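Long-range contacts in pyocin S5 (Pseudomonas aeruginosa PAO1, PDB 6THK), which probably kills related bacteria as a pore-forming bacteriocin that depolarises the cytoplasmic membrane after import into the cell: residues M216-E221 and A290-R295; A93-R98 and A193-E198; A104-M109 and V183-L188. The protein carries 1 engineered substitution. All blocks are in the same frame, centred on the assembly; numbering follows the deposited sequence.

Contact 1. Residues M216-E221 and A290-R295; sequences MKVQSE and ASLQAR. With ZN (zinc ion), chain G.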
ATOM      1  N   MET A 216       3.034   8.702  -2.224  1.00 82.06           N
ATOM      2  CA  MET A 216       2.662   9.186  -0.921  1.00 81.47           C
ATOM      3  C   MET A 216       1.181   9.153  -0.748  1.00 80.29           C
ATOM      4  O   MET A 216       0.702   8.928   0.330  1.00 80.13           O
ATOM      5  CB  MET A 216       3.178  10.594  -0.733  1.00 84.82           C
ATOM      6  CG  MET A 216       4.479  10.852  -1.469  1.00 89.71           C
ATOM      7  SD  MET A 216       5.802   9.811  -0.870  1.00 95.00           S
ATOM      8  CE  MET A 216       6.851   9.715  -2.304  1.00 91.91           C
ATOM      9  N   LYS A 217       0.447   9.391  -1.811  1.00 73.30           N
ATOM     10  CA  LYS A 217      -0.998   9.359  -1.696  1.00 71.45           C
ATOM     11  C   LYS A 217      -1.549   7.984  -1.352  1.00 70.43           C
ATOM     12  O   LYS A 217      -2.428   7.865  -0.509  1.00 69.36           O
ATOM     13  CB  LYS A 217      -1.631   9.866  -2.992  1.00 73.95           C
ATOM     14  CG  LYS A 217      -3.143   9.747  -3.039  1.00 83.54           C
ATOM     15  CD  LYS A 217      -3.814  10.876  -2.277  1.00 87.23           C
ATOM     16  CE  LYS A 217      -5.251  10.531  -1.940  1.00 87.37           C
ATOM     17  NZ  LYS A 217      -6.018  11.739  -1.543  1.00 93.52           N
ATOM     18  N   VAL A 218      -1.014   6.945  -1.979  1.00 63.92           N
ATOM     19  CA  VAL A 218      -1.492   5.592  -1.722  1.00 63.05           C
ATOM     20  C   VAL A 218      -1.269   5.205  -0.266  1.00 63.98           C
ATOM     21  O   VAL A 218      -2.131   4.621   0.367  1.00 62.38           O
ATOM     22  CB  VAL A 218      -0.809   4.565  -2.642  1.00 67.31           C
ATOM     23  CG1 VAL A 218      -1.192   3.157  -2.237  1.00 67.02           C
ATOM     24  CG2 VAL A 218      -1.187   4.820  -4.088  1.00 67.17           C
ATOM     25  N   GLN A 219      -0.101   5.551   0.254  1.00 60.50           N
ATOM     26  CA  GLN A 219       0.257   5.298   1.658  1.00 60.09           C
ATOM     27  C   GLN A 219      -0.752   5.926   2.616  1.00 62.98           C
ATOM     28  O   GLN A 219      -1.262   5.226   3.493  1.00 62.46           O
ATOM     29  CB  GLN A 219       1.702   5.733   1.997  1.00 61.57           C
ATOM     30  CG  GLN A 219       2.128   5.457   3.459  1.00 71.58           C
ATOM     31  CD  GLN A 219       1.994   3.992   3.838  1.00 87.23           C
ATOM     32  OE1 GLN A 219       1.080   3.598   4.568  1.00 78.39           O
ATOM     33  NE2 GLN A 219       2.862   3.157   3.287  1.00 79.21           N
ATOM     34  N   SER A 220      -1.095   7.215   2.385  1.00 58.89           N
ATOM     35  CA  SER A 220      -2.068   7.997   3.156  1.00 58.42           C
ATOM     36  C   SER A 220      -3.462   7.382   3.062  1.00 61.84           C
ATOM     37  O   SER A 220      -4.167   7.294   4.066  1.00 61.81           O
ATOM     38  CB  SER A 220      -2.091   9.445   2.683  1.00 62.41           C
ATOM     39  OG  SER A 220      -0.777   9.925   2.439  1.00 74.71           O
ATOM     40  N   GLU A 221      -3.844   6.910   1.875  1.00 58.33           N
ATOM     41  CA  GLU A 221      -5.133   6.255   1.701  1.00 58.73           C
ATOM     42  C   GLU A 221      -5.202   4.958   2.500  1.00 62.87           C
ATOM     43  O   GLU A 221      -6.227   4.697   3.135  1.00 63.42           O
ATOM     44  CB  GLU A 221      -5.374   5.953   0.238  1.00 59.97           C
ATOM     45  CG  GLU A 221      -6.145   7.030  -0.471  1.00 65.94           C
ATOM     46  CD  GLU A 221      -6.102   6.754  -1.951  1.00 83.30           C
ATOM     47  OE1 GLU A 221      -6.737   5.769  -2.390  1.00 85.63           O
ATOM     48  OE2 GLU A 221      -5.403   7.500  -2.670  1.00 68.52           O
ATOM     49  N   ALA A 290      -1.569  -0.114  -9.887  1.00 46.88           N
ATOM     50  CA  ALA A 290      -0.242  -0.639 -10.155  1.00 46.76           C
ATOM     51  C   ALA A 290       0.682  -0.440  -8.941  1.00 51.23           C
ATOM     52  O   ALA A 290       1.480  -1.327  -8.640  1.00 51.93           O
ATOM     53  CB  ALA A 290       0.340   0.014 -11.399  1.00 47.55           C
ATOM     54  N   SER A 291       0.560   0.709  -8.241  1.00 48.12           N
ATOM     55  CA  SER A 291       1.330   0.998  -7.035  1.00 48.15           C
ATOM     56  C   SER A 291       0.932   0.015  -5.936  1.00 53.28           C
ATOM     57  O   SER A 291       1.802  -0.497  -5.229  1.00 54.06           O
ATOM     58  CB  SER A 291       1.088   2.421  -6.561  1.00 50.79           C
ATOM     59  OG  SER A 291       1.560   2.582  -5.234  1.00 63.72           O
ATOM     60  N   LEU A 292      -0.383  -0.240  -5.798  1.00 48.00           N
ATOM     61  CA  LEU A 292      -0.927  -1.181  -4.829  1.00 46.52           C
ATOM     62  C   LEU A 292      -0.496  -2.604  -5.138  1.00 51.66           C
ATOM     63  O   LEU A 292      -0.186  -3.359  -4.223  1.00 52.14           O
ATOM     64  CB  LEU A 292      -2.454  -1.098  -4.806  1.00 45.64           C
ATOM     65  CG  LEU A 292      -3.075   0.049  -4.021  1.00 49.59           C
ATOM     66  CD1 LEU A 292      -4.530   0.163  -4.338  1.00 49.31           C
ATOM     67  CD2 LEU A 292      -2.919  -0.152  -2.517  1.00 52.15           C
ATOM     68  N   GLN A 293      -0.486  -2.983  -6.418  1.00 49.29           N
ATOM     69  CA  GLN A 293      -0.101  -4.327  -6.844  1.00 48.86           C
ATOM     70  C   GLN A 293       1.371  -4.601  -6.560  1.00 53.68           C
ATOM     71  O   GLN A 293       1.702  -5.693  -6.089  1.00 54.84           O
ATOM     72  CB  GLN A 293      -0.457  -4.554  -8.311  1.00 49.98           C
ATOM     73  CG  GLN A 293      -1.874  -5.089  -8.491  1.00 65.64           C
ATOM     74  CD  GLN A 293      -2.409  -5.000  -9.911  1.00 91.11           C
ATOM     75  OE1 GLN A 293      -3.430  -5.616 -10.246  1.00 85.83           O
ATOM     76  NE2 GLN A 293      -1.763  -4.211 -10.774  1.00 84.70           N
ATOM     77  N   ALA A 294       2.238  -3.585  -6.769  1.00 49.12           N
ATOM     78  CA  ALA A 294       3.683  -3.641  -6.491  1.00 48.60           C
ATOM     79  C   ALA A 294       3.917  -3.874  -5.003  1.00 52.30           C
ATOM     80  O   ALA A 294       4.806  -4.648  -4.652  1.00 50.74           O
ATOM     81  CB  ALA A 294       4.365  -2.345  -6.925  1.00 49.16           C
ATOM     82  N   ARG A 295       3.096  -3.208  -4.138  1.00 49.31           N
ATOM     83  CA  ARG A 295       3.087  -3.301  -2.672  1.00 48.98           C
ATOM     84  C   ARG A 295       2.681  -4.712  -2.242  1.00 52.11           C
ATOM     85  O   ARG A 295       3.336  -5.294  -1.375  1.00 51.32           O
ATOM     86  CB  ARG A 295       2.082  -2.292  -2.120  1.00 50.54           C
ATOM     87  CG  ARG A 295       2.111  -2.070  -0.611  1.00 64.43           C
ATOM     88  CD  ARG A 295       1.250  -0.875  -0.245  1.00 75.69           C
ATOM     89  NE  ARG A 295       1.476   0.264  -1.144  1.00 84.90           N
ATOM     90  CZ  ARG A 295       2.087   1.391  -0.797  1.00 98.78           C
ATOM     91  NH1 ARG A 295       2.512   1.568   0.450  1.00 86.24           N
ATOM     92  NH2 ARG A 295       2.256   2.360  -1.688  1.00 84.98           N
TER
HETATM   93 ZN    ZN G 606      -6.315   8.377  -4.637  1.00 62.26          ZN
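V218 of the short helix 214-227 packs against S291, L292 and R295 of the long helix 272-338. This is a helix-helix crossing at the middle of the elongated, all-helical chain. The segment axes approach to 10.5 Å and their directions differ by 71°.

The apolar part centres on V218, whose CB points toward the other helix. Its two methyls divide the work. V218 CG1 lies anti to the backbone N (chi1 173°) and meets L292 CD2 at 3.7 Å. V218 CG2 reaches S291 OG, also at 3.7 Å. L292 is buried further by A251 and I252 of helix 237-267 and by L222.

R295 brings a charged group to the same valine. Its chain stays extended from CB to CD, then bends at chi3 (-45°). The R295 side chain slides past V218 in the opposite direction; R295 NH2 lies 3.6 Å from V218 CG1. Among the polar groups, Q219 crosses R295 at about a right angle, and its amide group lies beside the guanidinium edge. S291 OG lies at the guanidinium edge, in its plane, and is itself hydrogen-bonded to Q215 OE1.

Zinc adds a second tie between the same two helices. E221 and E288 each donate one carboxylate oxygen to the ion. K255 forms a salt bridge with the other oxygen of E221, OE1. The E221 metal bond is OE2 to zinc, 2.3 Å.

Contact 2. Residues A93-R98 and A193-E198; sequences ATRQER and ALKEKE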
ATOM      1  N   ALA A  93     -12.130  42.252 -14.735  1.00 78.05           N
ATOM      2  CA  ALA A  93     -13.222  41.291 -14.591  1.00 76.58           C
ATOM      3  C   ALA A  93     -12.799  39.896 -14.994  1.00 76.78           C
ATOM      4  O   ALA A  93     -12.011  39.725 -15.928  1.00 76.00           O
ATOM      5  CB  ALA A  93     -14.414  41.719 -15.432  1.00 77.35           C
ATOM      6  N   THR A  94     -13.340  38.898 -14.286  1.00 70.57           N
ATOM      7  CA  THR A  94     -13.085  37.499 -14.567  1.00 68.86           C
ATOM      8  C   THR A  94     -13.844  37.126 -15.832  1.00 70.01           C
ATOM      9  O   THR A  94     -14.734  37.866 -16.267  1.00 69.03           O
ATOM     10  CB  THR A  94     -13.495  36.591 -13.373  1.00 77.13           C
ATOM     11  OG1 THR A  94     -14.908  36.606 -13.198  1.00 76.67           O
ATOM     12  CG2 THR A  94     -12.760  36.940 -12.058  1.00 75.92           C
ATOM     13  N   ARG A  95     -13.517  35.971 -16.389  1.00 65.02           N
ATOM     14  CA  ARG A  95     -14.183  35.489 -17.578  1.00 63.96           C
ATOM     15  C   ARG A  95     -15.629  35.151 -17.241  1.00 66.73           C
ATOM     16  O   ARG A  95     -16.517  35.297 -18.070  1.00 67.21           O
ATOM     17  CB  ARG A  95     -13.460  34.267 -18.135  1.00 63.50           C
ATOM     18  CG  ARG A  95     -13.717  34.026 -19.609  1.00 71.76           C
ATOM     19  CD  ARG A  95     -12.528  33.387 -20.295  1.00 82.82           C
ATOM     20  NE  ARG A  95     -11.356  34.252 -20.277  1.00 92.63           N
ATOM     21  CZ  ARG A  95     -11.118  35.208 -21.164  1.00 97.36           C
ATOM     22  NH1 ARG A  95     -11.976  35.427 -22.140  1.00 92.09           N
ATOM     23  NH2 ARG A  95     -10.027  35.948 -21.075  1.00 73.37           N
ATOM     24  N   GLN A  96     -15.868  34.706 -16.018  1.00 61.50           N
ATOM     25  CA  GLN A  96     -17.216  34.369 -15.598  1.00 60.84           C
ATOM     26  C   GLN A  96     -18.066  35.628 -15.501  1.00 64.30           C
ATOM     27  O   GLN A  96     -19.216  35.645 -15.915  1.00 63.41           O
ATOM     28  CB  GLN A  96     -17.197  33.645 -14.262  1.00 62.18           C
ATOM     29  CG  GLN A  96     -18.523  33.009 -13.898  1.00 85.35           C
ATOM     30  CD  GLN A  96     -18.860  31.832 -14.789  1.00108.14           C
ATOM     31  OE1 GLN A  96     -19.126  31.992 -15.978  1.00102.81           O
ATOM     32  NE2 GLN A  96     -18.852  30.639 -14.214  1.00101.20           N
ATOM     33  N   GLU A  97     -17.488  36.676 -14.935  1.00 61.11           N
ATOM     34  CA  GLU A  97     -18.158  37.967 -14.797  1.00 61.48           C
ATOM     35  C   GLU A  97     -18.578  38.548 -16.162  1.00 65.45           C
ATOM     36  O   GLU A  97     -19.700  39.032 -16.285  1.00 66.00           O
ATOM     37  CB  GLU A  97     -17.309  38.946 -13.977  1.00 62.78           C
ATOM     38  CG  GLU A  97     -17.354  38.632 -12.489  1.00 70.39           C
ATOM     39  CD  GLU A  97     -16.527  39.523 -11.587  1.00 76.66           C
ATOM     40  OE1 GLU A  97     -15.481  40.039 -12.045  1.00 61.03           O
ATOM     41  OE2 GLU A  97     -16.928  39.708 -10.416  1.00 66.17           O
ATOM     42  N   ARG A  98     -17.706  38.402 -17.187  1.00 60.30           N
ATOM     43  CA  ARG A  98     -17.895  38.822 -18.576  1.00 59.15           C
ATOM     44  C   ARG A  98     -19.055  38.049 -19.211  1.00 61.41           C
ATOM     45  O   ARG A  98     -19.963  38.664 -19.767  1.00 61.19           O
ATOM     46  CB  ARG A  98     -16.594  38.603 -19.372  1.00 60.17           C
ATOM     47  CG  ARG A  98     -16.259  39.748 -20.326  1.00 74.44           C
ATOM     48  CD  ARG A  98     -14.769  39.887 -20.587  1.00 81.27           C
ATOM     49  NE  ARG A  98     -14.179  41.063 -19.942  1.00 92.93           N
ATOM     50  CZ  ARG A  98     -13.009  41.062 -19.306  1.00112.03           C
ATOM     51  NH1 ARG A  98     -12.297  39.944 -19.207  1.00103.30           N
ATOM     52  NH2 ARG A  98     -12.545  42.180 -18.757  1.00 95.87           N
ATOM     53  N   ALA A 193     -15.982  29.803 -24.820  1.00 64.61           N
ATOM     54  CA  ALA A 193     -14.965  28.889 -25.305  1.00 65.08           C
ATOM     55  C   ALA A 193     -13.649  29.133 -24.593  1.00 70.18           C
ATOM     56  O   ALA A 193     -12.957  28.198 -24.221  1.00 70.69           O
ATOM     57  CB  ALA A 193     -14.790  29.037 -26.803  1.00 65.83           C
ATOM     58  N   LEU A 194     -13.309  30.398 -24.400  1.00 66.10           N
ATOM     59  CA  LEU A 194     -12.079  30.756 -23.719  1.00 65.91           C
ATOM     60  C   LEU A 194     -12.103  30.286 -22.277  1.00 68.85           C
ATOM     61  O   LEU A 194     -11.102  29.838 -21.741  1.00 67.98           O
ATOM     62  CB  LEU A 194     -11.844  32.258 -23.783  1.00 66.19           C
ATOM     63  CG  LEU A 194     -10.822  32.679 -24.832  1.00 71.66           C
ATOM     64  CD1 LEU A 194     -11.253  32.214 -26.211  1.00 72.08           C
ATOM     65  CD2 LEU A 194     -10.623  34.181 -24.815  1.00 75.45           C
ATOM     66  N   LYS A 195     -13.254  30.416 -21.640  1.00 65.00           N
ATOM     67  CA  LYS A 195     -13.391  29.991 -20.270  1.00 64.58           C
ATOM     68  C   LYS A 195     -13.183  28.496 -20.184  1.00 68.47           C
ATOM     69  O   LYS A 195     -12.455  28.015 -19.330  1.00 67.91           O
ATOM     70  CB  LYS A 195     -14.774  30.342 -19.748  1.00 66.41           C
ATOM     71  CG  LYS A 195     -14.901  30.177 -18.253  1.00 73.29           C
ATOM     72  CD  LYS A 195     -16.348  30.052 -17.838  1.00 79.54           C
ATOM     73  CE  LYS A 195     -16.451  29.994 -16.329  1.00 92.03           C
ATOM     74  NZ  LYS A 195     -15.290  29.278 -15.738  1.00102.55           N
ATOM     75  N   GLU A 196     -13.822  27.770 -21.093  1.00 65.76           N
ATOM     76  CA  GLU A 196     -13.734  26.320 -21.122  1.00 66.24           C
ATOM     77  C   GLU A 196     -12.289  25.880 -21.284  1.00 72.37           C
ATOM     78  O   GLU A 196     -11.855  24.924 -20.652  1.00 72.53           O
ATOM     79  CB  GLU A 196     -14.604  25.756 -22.245  1.00 67.50           C
ATOM     80  CG  GLU A 196     -13.979  24.625 -23.037  1.00 78.71           C
ATOM     81  CD  GLU A 196     -14.998  23.857 -23.855  1.00107.25           C
ATOM     82  OE1 GLU A 196     -15.274  24.256 -25.005  1.00106.10           O
ATOM     83  OE2 GLU A 196     -15.521  22.850 -23.348  1.00103.52           O
ATOM     84  N   LYS A 197     -11.546  26.578 -22.136  1.00 69.12           N
ATOM     85  CA  LYS A 197     -10.139  26.281 -22.351  1.00 69.02           C
ATOM     86  C   LYS A 197      -9.357  26.524 -21.068  1.00 74.13           C
ATOM     87  O   LYS A 197      -8.432  25.794 -20.752  1.00 74.34           O
ATOM     88  CB  LYS A 197      -9.566  27.107 -23.498  1.00 71.08           C
ATOM     89  N   GLU A 198      -9.697  27.592 -20.359  1.00 71.01           N
ATOM     90  CA  GLU A 198      -9.044  27.902 -19.099  1.00 70.92           C
ATOM     91  C   GLU A 198      -9.322  26.837 -18.037  1.00 74.42           C
ATOM     92  O   GLU A 198      -8.445  26.489 -17.260  1.00 74.56           O
ATOM     93  CB  GLU A 198      -9.442  29.288 -18.607  1.00 72.27           C
ATOM     94  CG  GLU A 198      -8.392  30.347 -18.893  1.00 83.41           C
ATOM     95  CD  GLU A 198      -8.980  31.632 -19.436  1.00102.22           C
ATOM     96  OE1 GLU A 198      -9.940  32.147 -18.836  1.00 87.31           O
ATOM     97  OE2 GLU A 198      -8.473  32.134 -20.458  1.00 97.42           O
TER
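R95, in the first turn of helix 95-121, lies closest to K195 of helix 157-212, with their CA atoms 6.2 Å apart. The helix start is a capping box. T94 is the N-cap, and its OG1 accepts from E97 N at 3.1 Å. The return bond, T94 N to E97 OE1, is weak.

R95 carries most of the contact with helix 157-212. CG lies anti to the backbone N (chi1 -157°), against K195 CB, and the chain then bends at chi2 and chi3 on its way to E198. Its aliphatic part slides past K195 in the opposite direction, with R95 CD 3.8 Å from K195 CB. L194 CG lies over one guanidinium face, and L194 CD2 comes nearest, at 3.2 Å from R95 NH1. E198 comes in at the edge, near the guanidinium plane, but its carboxylate is turned 69° from that plane. The two groups form a salt bridge through NE. Q191 also touches R95, one turn before L194 and K195.

Q96 makes a smaller contact at the surface, crossing K195 obliquely. Its amide lies against the lysine chain, with Q96 NE2 3.3 Å from K195 CE. The R95 NE to E198 OE1 bond is 2.9 Å long but weak, bent to 125° at the hydrogen.

Contact 3. Residues A104-M109 and V183-L188; sequences AVLHKM and VLRQEL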
ATOM      1  N   ALA A 104     -26.864  38.430 -19.649  1.00 58.20           N
ATOM      2  CA  ALA A 104     -27.931  39.267 -19.096  1.00 57.89           C
ATOM      3  C   ALA A 104     -28.412  40.303 -20.114  1.00 62.45           C
ATOM      4  O   ALA A 104     -29.626  40.494 -20.274  1.00 60.89           O
ATOM      5  CB  ALA A 104     -27.441  39.971 -17.845  1.00 58.55           C
ATOM      6  N   VAL A 105     -27.446  40.962 -20.788  1.00 58.99           N
ATOM      7  CA  VAL A 105     -27.669  41.971 -21.815  1.00 58.76           C
ATOM      8  C   VAL A 105     -28.340  41.324 -23.037  1.00 62.50           C
ATOM      9  O   VAL A 105     -29.336  41.865 -23.534  1.00 62.73           O
ATOM     10  CB  VAL A 105     -26.342  42.704 -22.146  1.00 62.56           C
ATOM     11  CG1 VAL A 105     -26.423  43.474 -23.458  1.00 62.32           C
ATOM     12  CG2 VAL A 105     -25.942  43.626 -20.998  1.00 62.43           C
ATOM     13  N   LEU A 106     -27.829  40.147 -23.471  1.00 57.66           N
ATOM     14  CA  LEU A 106     -28.350  39.369 -24.593  1.00 57.56           C
ATOM     15  C   LEU A 106     -29.766  38.910 -24.354  1.00 64.91           C
ATOM     16  O   LEU A 106     -30.558  38.930 -25.294  1.00 65.49           O
ATOM     17  CB  LEU A 106     -27.449  38.165 -24.918  1.00 57.31           C
ATOM     18  CG  LEU A 106     -27.723  37.384 -26.213  1.00 61.72           C
ATOM     19  CD1 LEU A 106     -27.798  38.296 -27.424  1.00 61.77           C
ATOM     20  CD2 LEU A 106     -26.657  36.334 -26.443  1.00 64.14           C
ATOM     21  N   HIS A 107     -30.100  38.508 -23.111  1.00 63.32           N
ATOM     22  CA  HIS A 107     -31.450  38.050 -22.794  1.00 64.02           C
ATOM     23  C   HIS A 107     -32.479  39.177 -22.919  1.00 65.53           C
ATOM     24  O   HIS A 107     -33.596  38.945 -23.400  1.00 63.49           O
ATOM     25  CB  HIS A 107     -31.514  37.357 -21.429  1.00 66.15           C
ATOM     26  CG  HIS A 107     -32.592  36.316 -21.357  1.00 71.02           C
ATOM     27  ND1 HIS A 107     -32.601  35.222 -22.221  1.00 73.66           N
ATOM     28  CD2 HIS A 107     -33.679  36.243 -20.552  1.00 73.46           C
ATOM     29  CE1 HIS A 107     -33.685  34.527 -21.910  1.00 73.28           C
ATOM     30  NE2 HIS A 107     -34.358  35.097 -20.906  1.00 73.52           N
ATOM     31  N   LYS A 108     -32.073  40.407 -22.543  1.00 62.21           N
ATOM     32  CA  LYS A 108     -32.899  41.618 -22.644  1.00 62.19           C
ATOM     33  C   LYS A 108     -33.084  42.012 -24.122  1.00 65.84           C
ATOM     34  O   LYS A 108     -34.188  42.389 -24.516  1.00 66.17           O
ATOM     35  CB  LYS A 108     -32.296  42.774 -21.804  1.00 64.61           C
ATOM     36  CG  LYS A 108     -32.966  44.151 -21.950  1.00 81.83           C
ATOM     37  CD  LYS A 108     -34.450  44.172 -21.564  1.00 93.64           C
ATOM     38  CE  LYS A 108     -35.117  45.468 -21.949  1.00105.10           C
ATOM     39  NZ  LYS A 108     -36.596  45.383 -21.817  1.00115.65           N
ATOM     40  N   MET A 109     -32.007  41.904 -24.925  1.00 61.14           N
ATOM     41  CA  MET A 109     -31.993  42.201 -26.358  1.00 60.46           C
ATOM     42  C   MET A 109     -32.860  41.235 -27.140  1.00 65.16           C
ATOM     43  O   MET A 109     -33.544  41.672 -28.064  1.00 66.09           O
ATOM     44  CB  MET A 109     -30.572  42.141 -26.896  1.00 62.79           C
ATOM     45  CG  MET A 109     -29.860  43.458 -26.813  1.00 66.65           C
ATOM     46  SD  MET A 109     -28.073  43.277 -26.933  1.00 71.27           S
ATOM     47  CE  MET A 109     -27.905  42.694 -28.559  1.00 67.66           C
ATOM     48  N   VAL A 183     -24.017  39.488 -33.278  1.00 65.15           N
ATOM     49  CA  VAL A 183     -22.689  39.925 -32.858  1.00 64.34           C
ATOM     50  C   VAL A 183     -22.448  39.590 -31.375  1.00 66.39           C
ATOM     51  O   VAL A 183     -21.429  38.971 -31.087  1.00 66.55           O
ATOM     52  CB  VAL A 183     -22.422  41.415 -33.201  1.00 68.35           C
ATOM     53  CG1 VAL A 183     -21.091  41.898 -32.624  1.00 67.95           C
ATOM     54  CG2 VAL A 183     -22.459  41.638 -34.712  1.00 68.35           C
ATOM     55  N   LEU A 184     -23.383  39.958 -30.452  1.00 60.89           N
ATOM     56  CA  LEU A 184     -23.254  39.675 -29.016  1.00 60.02           C
ATOM     57  C   LEU A 184     -23.176  38.175 -28.725  1.00 64.92           C
ATOM     58  O   LEU A 184     -22.292  37.778 -27.983  1.00 65.31           O
ATOM     59  CB  LEU A 184     -24.326  40.365 -28.148  1.00 59.69           C
ATOM     60  CG  LEU A 184     -24.194  40.222 -26.600  1.00 64.66           C
ATOM     61  CD1 LEU A 184     -22.829  40.709 -26.075  1.00 64.97           C
ATOM     62  CD2 LEU A 184     -25.288  40.954 -25.884  1.00 64.93           C
ATOM     63  N   ARG A 185     -24.044  37.352 -29.354  1.00 61.18           N
ATOM     64  CA  ARG A 185     -24.074  35.888 -29.224  1.00 60.73           C
ATOM     65  C   ARG A 185     -22.735  35.263 -29.676  1.00 66.42           C
ATOM     66  O   ARG A 185     -22.277  34.305 -29.057  1.00 66.47           O
ATOM     67  CB  ARG A 185     -25.246  35.309 -30.034  1.00 58.89           C
ATOM     68  CG  ARG A 185     -25.715  33.920 -29.617  1.00 67.15           C
ATOM     69  CD  ARG A 185     -27.229  33.859 -29.455  1.00 78.72           C
ATOM     70  NE  ARG A 185     -27.940  34.298 -30.658  1.00 88.35           N
ATOM     71  CZ  ARG A 185     -29.254  34.202 -30.842  1.00104.56           C
ATOM     72  NH1 ARG A 185     -30.026  33.663 -29.906  1.00 91.33           N
ATOM     73  NH2 ARG A 185     -29.804  34.627 -31.972  1.00 93.43           N
ATOM     74  N   GLN A 186     -22.095  35.836 -30.717  1.00 63.17           N
ATOM     75  CA  GLN A 186     -20.800  35.396 -31.246  1.00 62.98           C
ATOM     76  C   GLN A 186     -19.654  35.758 -30.283  1.00 65.96           C
ATOM     77  O   GLN A 186     -18.710  34.980 -30.140  1.00 65.31           O
ATOM     78  CB  GLN A 186     -20.554  36.016 -32.626  1.00 64.49           C
ATOM     79  CG  GLN A 186     -20.071  35.027 -33.678  1.00 85.54           C
ATOM     80  CD  GLN A 186     -19.610  35.717 -34.945  1.00112.65           C
ATOM     81  OE1 GLN A 186     -20.341  36.509 -35.566  1.00109.10           O
ATOM     82  NE2 GLN A 186     -18.385  35.408 -35.372  1.00103.74           N
ATOM     83  N   GLU A 187     -19.768  36.903 -29.626  1.00 62.00           N
ATOM     84  CA  GLU A 187     -18.765  37.343 -28.674  1.00 61.58           C
ATOM     85  C   GLU A 187     -18.934  36.584 -27.366  1.00 64.91           C
ATOM     86  O   GLU A 187     -17.965  36.272 -26.689  1.00 63.46           O
ATOM     87  CB  GLU A 187     -18.879  38.845 -28.433  1.00 62.81           C
ATOM     88  N   LEU A 188     -20.178  36.335 -26.988  1.00 60.89           N
ATOM     89  CA  LEU A 188     -20.446  35.588 -25.777  1.00 60.85           C
ATOM     90  C   LEU A 188     -19.936  34.164 -25.917  1.00 66.51           C
ATOM     91  O   LEU A 188     -19.332  33.622 -25.005  1.00 66.65           O
ATOM     92  CB  LEU A 188     -21.940  35.574 -25.476  1.00 60.36           C
ATOM     93  CG  LEU A 188     -22.338  34.809 -24.221  1.00 64.19           C
ATOM     94  CD1 LEU A 188     -21.723  35.459 -23.000  1.00 64.56           C
ATOM     95  CD2 LEU A 188     -23.842  34.735 -24.083  1.00 64.13           C
TER
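L184 CD2 sits among V105, L106 and M109, one methyl touching three side chains of the facing helix. V105 CG1 is 3.7 Å from L184 CD2, with the two side chains at about a right angle. L106 CB is also 3.7 Å from L184 CD2. M109 crosses L184 obliquely, and M109 SD is 3.8 Å from L184 CD2. The backbone is close too, with L106 N 3.6 Å from L184 CD2. The L184 side chain therefore packs right against the helix backbone as well as its side chains.

L106 answers from the other helix. Its CB points toward helix 157-212, and CG lies anti to the backbone N (chi1 -170°). Its two methyls go to different neighbours. L106 CD1 lies against L184 CB and CD2. L106 CD2 turns to R185 and L188, lying 3.8 Å from R185 CA and 4.0 Å from L188 CD2. L106 and L184 slide past each other in opposite directions, while R185 crosses L106 at about a right angle. Only the aliphatic part of R185 meets L106. Its guanidinium forms a salt bridge with E110, which ties the two helices at the exposed side of this apolar contact.

The segments run nearly antiparallel, at 154°, with axes 10.2 Å apart at closest approach. L106 and L184 have the nearest CA atoms, 6.8 Å apart. No hydrogen bond crosses between the segments.

Further residues of the same helices extend the apolar contact. V181 touches L106 and M109, L177 and A180 touch M109, and M102 touches L184 and L188. A third helix, 42-87, adds V75 against both M109 and L184, and Q78 against V105. The contact thus forms part of a buried three-helix interface among helices 42-87, 95-121 and 157-212.

Overall arrangement
Contacts 2 and 3 both join helix 95-121 to helix 157-212. Their centres are about 15 Å apart and their nearest atoms about 5 Å apart. Helix 95-121 enters at contact 2 and passes contact 3; helix 157-212 then returns past contact 3 before contact 2. Contact 2 is a surface contact, contact 3 a buried one. Contact 1 comes later in the chain, where helix 214-227 meets helix 272-338. Its centre is about 37 Å from that of contact 2 and about 50 Å from that of contact 3. Helix 157-212 thus carries contacts 2 and 3, and the short helix 214-227 after it leads to contact 1, farther along the elongated protein.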